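Local coordinates for insecticidal crystal protein Cry35Ab1 (Bacillus thuringiensis, PDB 4JP0) that forms one half of a binary insecticidal toxin active on western corn rootworm larvae, full toxicity requiring its partner protein as well, at residues A[49-54]-A[200-205]; A[146-151]-A[176-181]. One frame throughout, in Å; residues are numbered along the deposited sequence.

Contact 1 of 2, residues A[49-54]-A[200-205]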
loop_
_atom_site.group_PDB
_atom_site.type_symbol
_atom_site.label_atom_id
_atom_site.label_comp_id
_atom_site.label_asym_id
_atom_site.label_seq_id
_atom_site.Cartn_x
_atom_site.Cartn_y
_atom_site.Cartn_z
ATOM N N LEU A 49 4.530 -6.539 -17.872
ATOM C CA LEU A 49 5.282 -6.994 -16.723
ATOM C C LEU A 49 4.975 -6.114 -15.529
ATOM O O LEU A 49 5.027 -4.901 -15.641
ATOM C CB LEU A 49 6.775 -6.861 -16.993
ATOM C CG LEU A 49 7.362 -7.640 -18.152
ATOM C CD1 LEU A 49 8.893 -7.495 -18.118
ATOM C CD2 LEU A 49 6.941 -9.094 -18.038
ATOM N N PHE A 50 4.601 -6.718 -14.410
ATOM C CA PHE A 50 4.502 -5.950 -13.140
ATOM C C PHE A 50 5.598 -6.412 -12.184
ATOM O O PHE A 50 5.858 -7.617 -12.063
ATOM C CB PHE A 50 3.156 -6.159 -12.487
ATOM C CG PHE A 50 2.011 -5.469 -13.220
ATOM C CD1 PHE A 50 1.055 -6.200 -13.880
ATOM C CD2 PHE A 50 1.909 -4.094 -13.231
ATOM C CE1 PHE A 50 -0.017 -5.585 -14.501
ATOM C CE2 PHE A 50 0.847 -3.467 -13.887
ATOM C CZ PHE A 50 -0.118 -4.222 -14.508
ATOM N N PRO A 51 6.248 -5.475 -11.505
ATOM C CA PRO A 51 7.322 -5.828 -10.588
ATOM C C PRO A 51 6.745 -6.170 -9.207
ATOM O O PRO A 51 5.766 -5.555 -8.768
ATOM C CB PRO A 51 8.153 -4.536 -10.526
ATOM C CG PRO A 51 7.072 -3.423 -10.604
ATOM C CD PRO A 51 5.973 -4.017 -11.505
ATOM N N ILE A 52 7.369 -7.152 -8.552
ATOM C CA ILE A 52 7.027 -7.513 -7.185
ATOM C C ILE A 52 8.298 -7.596 -6.369
ATOM O O ILE A 52 9.413 -7.331 -6.870
ATOM C CB ILE A 52 6.213 -8.831 -7.141
ATOM C CG1 ILE A 52 6.982 -9.998 -7.780
ATOM C CG2 ILE A 52 4.835 -8.636 -7.815
ATOM C CD1 ILE A 52 6.247 -11.361 -7.602
ATOM N N ASP A 53 8.160 -7.926 -5.097
ATOM C CA ASP A 53 9.323 -7.927 -4.238
ATOM C C ASP A 53 10.417 -8.898 -4.719
ATOM O O ASP A 53 10.173 -9.839 -5.462
ATOM C CB ASP A 53 8.947 -8.280 -2.783
ATOM C CG ASP A 53 8.094 -7.209 -2.082
ATOM O OD1 ASP A 53 8.055 -6.017 -2.508
ATOM O OD2 ASP A 53 7.422 -7.504 -1.049
ATOM N N ASP A 54 11.639 -8.623 -4.285
ATOM C CA ASP A 54 12.784 -9.494 -4.526
ATOM C C ASP A 54 13.116 -9.732 -6.008
ATOM O O ASP A 54 13.414 -10.867 -6.423
ATOM C CB ASP A 54 12.624 -10.817 -3.742
ATOM C CG ASP A 54 12.368 -10.594 -2.243
ATOM O OD1 ASP A 54 13.164 -9.898 -1.587
ATOM O OD2 ASP A 54 11.387 -11.091 -1.621
ATOM N N THR A 200 -5.331 2.423 -16.601
ATOM C CA THR A 200 -4.784 2.692 -15.299
ATOM C C THR A 200 -3.974 1.494 -14.788
ATOM O O THR A 200 -4.290 0.953 -13.810
ATOM C CB THR A 200 -5.884 3.156 -14.274
ATOM O OG1 THR A 200 -5.317 3.282 -12.998
ATOM C CG2 THR A 200 -7.011 2.178 -14.204
ATOM N N PRO A 201 -2.949 1.093 -15.528
ATOM C CA PRO A 201 -2.230 -0.141 -15.158
ATOM C C PRO A 201 -1.586 -0.032 -13.787
ATOM O O PRO A 201 -1.371 -1.043 -13.148
ATOM C CB PRO A 201 -1.158 -0.285 -16.252
ATOM C CG PRO A 201 -1.033 1.143 -16.834
ATOM C CD PRO A 201 -2.433 1.680 -16.789
ATOM N N TYR A 202 -1.240 1.184 -13.376
ATOM C CA TYR A 202 -0.799 1.401 -11.998
ATOM C C TYR A 202 -1.741 2.303 -11.259
ATOM O O TYR A 202 -2.077 3.391 -11.741
ATOM C CB TYR A 202 0.606 1.992 -11.930
ATOM C CG TYR A 202 1.653 0.998 -12.361
ATOM C CD1 TYR A 202 2.034 0.891 -13.715
ATOM C CD2 TYR A 202 2.215 0.118 -11.441
ATOM C CE1 TYR A 202 3.019 -0.047 -14.135
ATOM C CE2 TYR A 202 3.185 -0.809 -11.841
ATOM C CZ TYR A 202 3.574 -0.889 -13.175
ATOM O OH TYR A 202 4.493 -1.843 -13.520
ATOM N N TYR A 203 -2.177 1.855 -10.082
ATOM C CA TYR A 203 -2.997 2.720 -9.206
ATOM C C TYR A 203 -2.068 3.454 -8.265
ATOM O O TYR A 203 -0.961 2.976 -7.982
ATOM C CB TYR A 203 -3.960 1.860 -8.359
ATOM C CG TYR A 203 -5.209 1.410 -9.125
ATOM C CD1 TYR A 203 -5.105 0.633 -10.270
ATOM C CD2 TYR A 203 -6.502 1.772 -8.670
ATOM C CE1 TYR A 203 -6.249 0.244 -10.993
ATOM C CE2 TYR A 203 -7.613 1.391 -9.333
ATOM C CZ TYR A 203 -7.495 0.613 -10.503
ATOM O OH TYR A 203 -8.631 0.230 -11.161
ATOM N N ILE A 204 -2.520 4.589 -7.727
ATOM C CA ILE A 204 -1.761 5.348 -6.749
ATOM C C ILE A 204 -2.324 5.094 -5.355
ATOM O O ILE A 204 -3.520 5.278 -5.092
ATOM C CB ILE A 204 -1.856 6.853 -7.065
ATOM C CG1 ILE A 204 -1.241 7.136 -8.421
ATOM C CG2 ILE A 204 -1.085 7.710 -6.021
ATOM C CD1 ILE A 204 -1.608 8.558 -8.961
ATOM N N LEU A 205 -1.464 4.628 -4.471
ATOM C CA LEU A 205 -1.843 4.401 -3.068
ATOM C C LEU A 205 -1.066 5.448 -2.211
ATOM O O LEU A 205 0.175 5.521 -2.220
ATOM C CB LEU A 205 -1.530 2.948 -2.677
ATOM C CG LEU A 205 -1.746 2.519 -1.227
ATOM C CD1 LEU A 205 -3.162 2.856 -0.735
ATOM C CD2 LEU A 205 -1.425 1.016 -1.048
#
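One face of the Tyr-202 ring receives the edge of the Phe-50 ring: CE2 of Phe-50 stands 3.8 Å above the tyrosine plane, displaced toward its rim, and CE2 of Tyr-202 in turn lies in the plane of the phenylalanine. With centroids 5.3 Å apart and planes at 75°, this is a T-shaped (edge-to-face) pair, its closest carbons being Phe-50 CD2 and Tyr-202 CZ at 3.6 Å. Both residues carry CG anti to the carbonyl carbon (chi1 -72° in Phe-50), and their side chains slide past each other in opposite directions, bringing edge to face. At the edge of the tyrosine, near its plane, CD of Pro-51 meets the phenol tip to tip, 3.3 Å from Tyr-202 OH. That hydroxyl is hydrogen-bonded to the carbonyl O of Thr-4. Phe-50 belongs to strand 43-52 of the N-terminal ricin B-type beta-trefoil, whereas Tyr-202 begins the long strand 202-221 of the Toxin_10 region, so the aromatic pair lies at the junction of the two parts of the chain. The axes of the short strands 49-52 and 202-205 come no closer than 11.2 Å and run 34° from parallel, so side chains bridge the gap. Pro-201 O comes within 3.4 Å of Phe-50 CE2. Pro-182 and Ile-184 also touch Phe-50.

Contact 2 of 2, residues A[146-151]-A[176-181]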
loop_
_atom_site.group_PDB
_atom_site.type_symbol
_atom_site.label_atom_id
_atom_site.label_comp_id
_atom_site.label_asym_id
_atom_site.label_seq_id
_atom_site.Cartn_x
_atom_site.Cartn_y
_atom_site.Cartn_z
ATOM N N PRO A 146 2.261 8.039 -13.559
ATOM C CA PRO A 146 2.070 9.204 -12.687
ATOM C C PRO A 146 3.397 9.489 -11.992
ATOM O O PRO A 146 4.081 8.560 -11.603
ATOM C CB PRO A 146 1.013 8.729 -11.670
ATOM C CG PRO A 146 0.371 7.532 -12.258
ATOM C CD PRO A 146 1.369 6.911 -13.219
ATOM N N GLN A 147 3.722 10.764 -11.859
ATOM C CA GLN A 147 4.938 11.303 -11.279
ATOM C C GLN A 147 4.748 11.405 -9.756
ATOM O O GLN A 147 3.714 11.861 -9.314
ATOM C CB GLN A 147 5.095 12.719 -11.869
ATOM C CG GLN A 147 6.258 13.549 -11.349
ATOM C CD GLN A 147 6.127 15.065 -11.668
ATOM O OE1 GLN A 147 5.383 15.477 -12.581
ATOM N NE2 GLN A 147 6.867 15.883 -10.922
ATOM N N LYS A 148 5.701 10.904 -8.970
ATOM C CA LYS A 148 5.607 10.991 -7.522
ATOM C C LYS A 148 5.750 12.450 -7.054
ATOM O O LYS A 148 6.684 13.149 -7.428
ATOM C CB LYS A 148 6.702 10.110 -6.911
ATOM C CG LYS A 148 6.740 10.053 -5.393
ATOM C CD LYS A 148 7.788 9.008 -4.992
ATOM C CE LYS A 148 7.729 8.646 -3.533
ATOM N NZ LYS A 148 8.090 7.187 -3.326
ATOM N N PRO A 149 4.811 12.913 -6.252
ATOM C CA PRO A 149 4.829 14.284 -5.734
ATOM C C PRO A 149 5.805 14.435 -4.545
ATOM O O PRO A 149 6.534 13.501 -4.174
ATOM C CB PRO A 149 3.364 14.488 -5.313
ATOM C CG PRO A 149 2.998 13.147 -4.775
ATOM C CD PRO A 149 3.697 12.127 -5.698
ATOM N N ILE A 150 5.861 15.625 -3.975
ATOM C CA ILE A 150 6.713 15.865 -2.817
ATOM C C ILE A 150 6.139 15.183 -1.587
ATOM O O ILE A 150 4.957 15.347 -1.262
ATOM C CB ILE A 150 6.779 17.368 -2.581
ATOM C CG1 ILE A 150 7.501 18.010 -3.774
ATOM C CG2 ILE A 150 7.458 17.669 -1.230
ATOM C CD1 ILE A 150 7.127 19.488 -3.974
ATOM N N ILE A 151 6.973 14.429 -0.884
ATOM C CA ILE A 151 6.504 13.671 0.266
ATOM C C ILE A 151 6.996 14.323 1.524
ATOM O O ILE A 151 8.195 14.651 1.594
ATOM C CB ILE A 151 7.126 12.269 0.183
ATOM C CG1 ILE A 151 6.835 11.703 -1.205
ATOM C CG2 ILE A 151 6.541 11.320 1.267
ATOM C CD1 ILE A 151 5.365 11.484 -1.395
ATOM N N MET A 176 2.598 11.400 3.556
ATOM C CA MET A 176 3.761 10.799 4.174
ATOM C C MET A 176 4.289 9.638 3.375
ATOM O O MET A 176 5.380 9.154 3.668
ATOM C CB MET A 176 3.430 10.316 5.597
ATOM C CG MET A 176 2.843 11.395 6.483
ATOM S SD MET A 176 4.048 12.722 6.814
ATOM C CE MET A 176 5.064 11.817 8.059
ATOM N N GLY A 177 3.513 9.159 2.396
ATOM C CA GLY A 177 3.946 8.019 1.573
ATOM C C GLY A 177 3.089 7.917 0.318
ATOM O O GLY A 177 1.918 8.295 0.349
ATOM N N TRP A 178 3.664 7.399 -0.771
ATOM C CA TRP A 178 2.981 7.338 -2.054
ATOM C C TRP A 178 3.649 6.208 -2.819
ATOM O O TRP A 178 4.881 6.088 -2.818
ATOM C CB TRP A 178 3.201 8.681 -2.761
ATOM C CG TRP A 178 2.580 8.987 -4.077
ATOM C CD1 TRP A 178 1.544 9.843 -4.304
ATOM C CD2 TRP A 178 3.049 8.576 -5.382
ATOM N NE1 TRP A 178 1.299 9.955 -5.656
ATOM C CE2 TRP A 178 2.198 9.183 -6.342
ATOM C CE3 TRP A 178 4.067 7.723 -5.828
ATOM C CZ2 TRP A 178 2.360 9.002 -7.713
ATOM C CZ3 TRP A 178 4.236 7.535 -7.197
ATOM C CH2 TRP A 178 3.384 8.157 -8.123
ATOM N N THR A 179 2.863 5.358 -3.451
ATOM C CA THR A 179 3.479 4.232 -4.157
ATOM C C THR A 179 2.525 3.736 -5.234
ATOM O O THR A 179 1.343 3.980 -5.158
ATOM C CB THR A 179 3.880 3.137 -3.156
ATOM O OG1 THR A 179 4.703 2.138 -3.786
ATOM C CG2 THR A 179 2.651 2.387 -2.629
ATOM N N LEU A 180 3.071 3.095 -6.259
ATOM C CA LEU A 180 2.262 2.647 -7.396
ATOM C C LEU A 180 1.937 1.164 -7.252
ATOM O O LEU A 180 2.838 0.334 -6.998
ATOM C CB LEU A 180 3.039 2.847 -8.681
ATOM C CG LEU A 180 3.247 4.316 -9.041
ATOM C CD1 LEU A 180 3.994 4.446 -10.364
ATOM C CD2 LEU A 180 1.914 4.994 -9.135
ATOM N N VAL A 181 0.664 0.827 -7.412
ATOM C CA VAL A 181 0.249 -0.561 -7.232
ATOM C C VAL A 181 -0.268 -1.150 -8.525
ATOM O O VAL A 181 -1.177 -0.620 -9.127
ATOM C CB VAL A 181 -0.850 -0.670 -6.132
ATOM C CG1 VAL A 181 -1.376 -2.132 -5.967
ATOM C CG2 VAL A 181 -0.297 -0.118 -4.822
HETATM O O HOH W 1 6.817 7.386 -0.386
#
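Trp-178 and Lys-148 both carry CG anti to the backbone N (chi1 -177° and -179°), and the two side chains slide past each other in opposite directions, the lysine running over one indole face. Lys-148 CA sits 3.6 Å from the centroid of the six-membered ring and only 10° off its normal, while CB and CG continue over CZ3 and CE3. The five-membered ring is covered from the same side by Pro-149, whose CD lies 3.3 Å from the centroid of the five-membered ring; two CH-pi contacts thus share one face. Pro-146 O approaches at the indole edge, 3.6 Å from Trp-178 CH2. Residues 146-151 form an extended segment without regular secondary structure, in the connection between strand 135-142 of the beta-trefoil and strand 174-182, and run roughly antiparallel to the latter, an outermost strand of a four-stranded antiparallel sheet. A classic beta bulge interrupts that strand where Met-176 and Gly-177 both face Lys-207. Beside it, Ile-151 places CG2 3.4 Å from Met-176 O and CD1 3.8 Å from Trp-178 CB, its side chain crossing the tryptophan at about a right angle. Polar linkage is slight: Lys-148 NZ gives a weak hydrogen bond to Trp-178 O at 3.4 Å, and water 1 accepts from Trp-178 N and, weakly, from Lys-148 NZ. Toward the other end, Pro-146 CG packs against Leu-180 CD2.

How the contacts relate
Contact 1 and contact 2 have centres about 12 Å apart and meet through one sheet, in which strands 202-221 and 174-182 are antiparallel neighbours. Two probable backbone hydrogen bonds join them: Tyr-203 O lies 2.8 Å from Val-181 N, and Leu-205 N lies 3.0 Å from Thr-179 O. Side chains add to this, since Ile-204 CG2 comes within 3.3 Å of Trp-178 NE1, and Ile-204 also touches Leu-180 and Pro-146. The two contacts load neighbouring strands of the same sheet, contact 1 on 202-221 and contact 2 on its outermost neighbour 174-182. In sequence, both segments of contact 2 fall between those of contact 1.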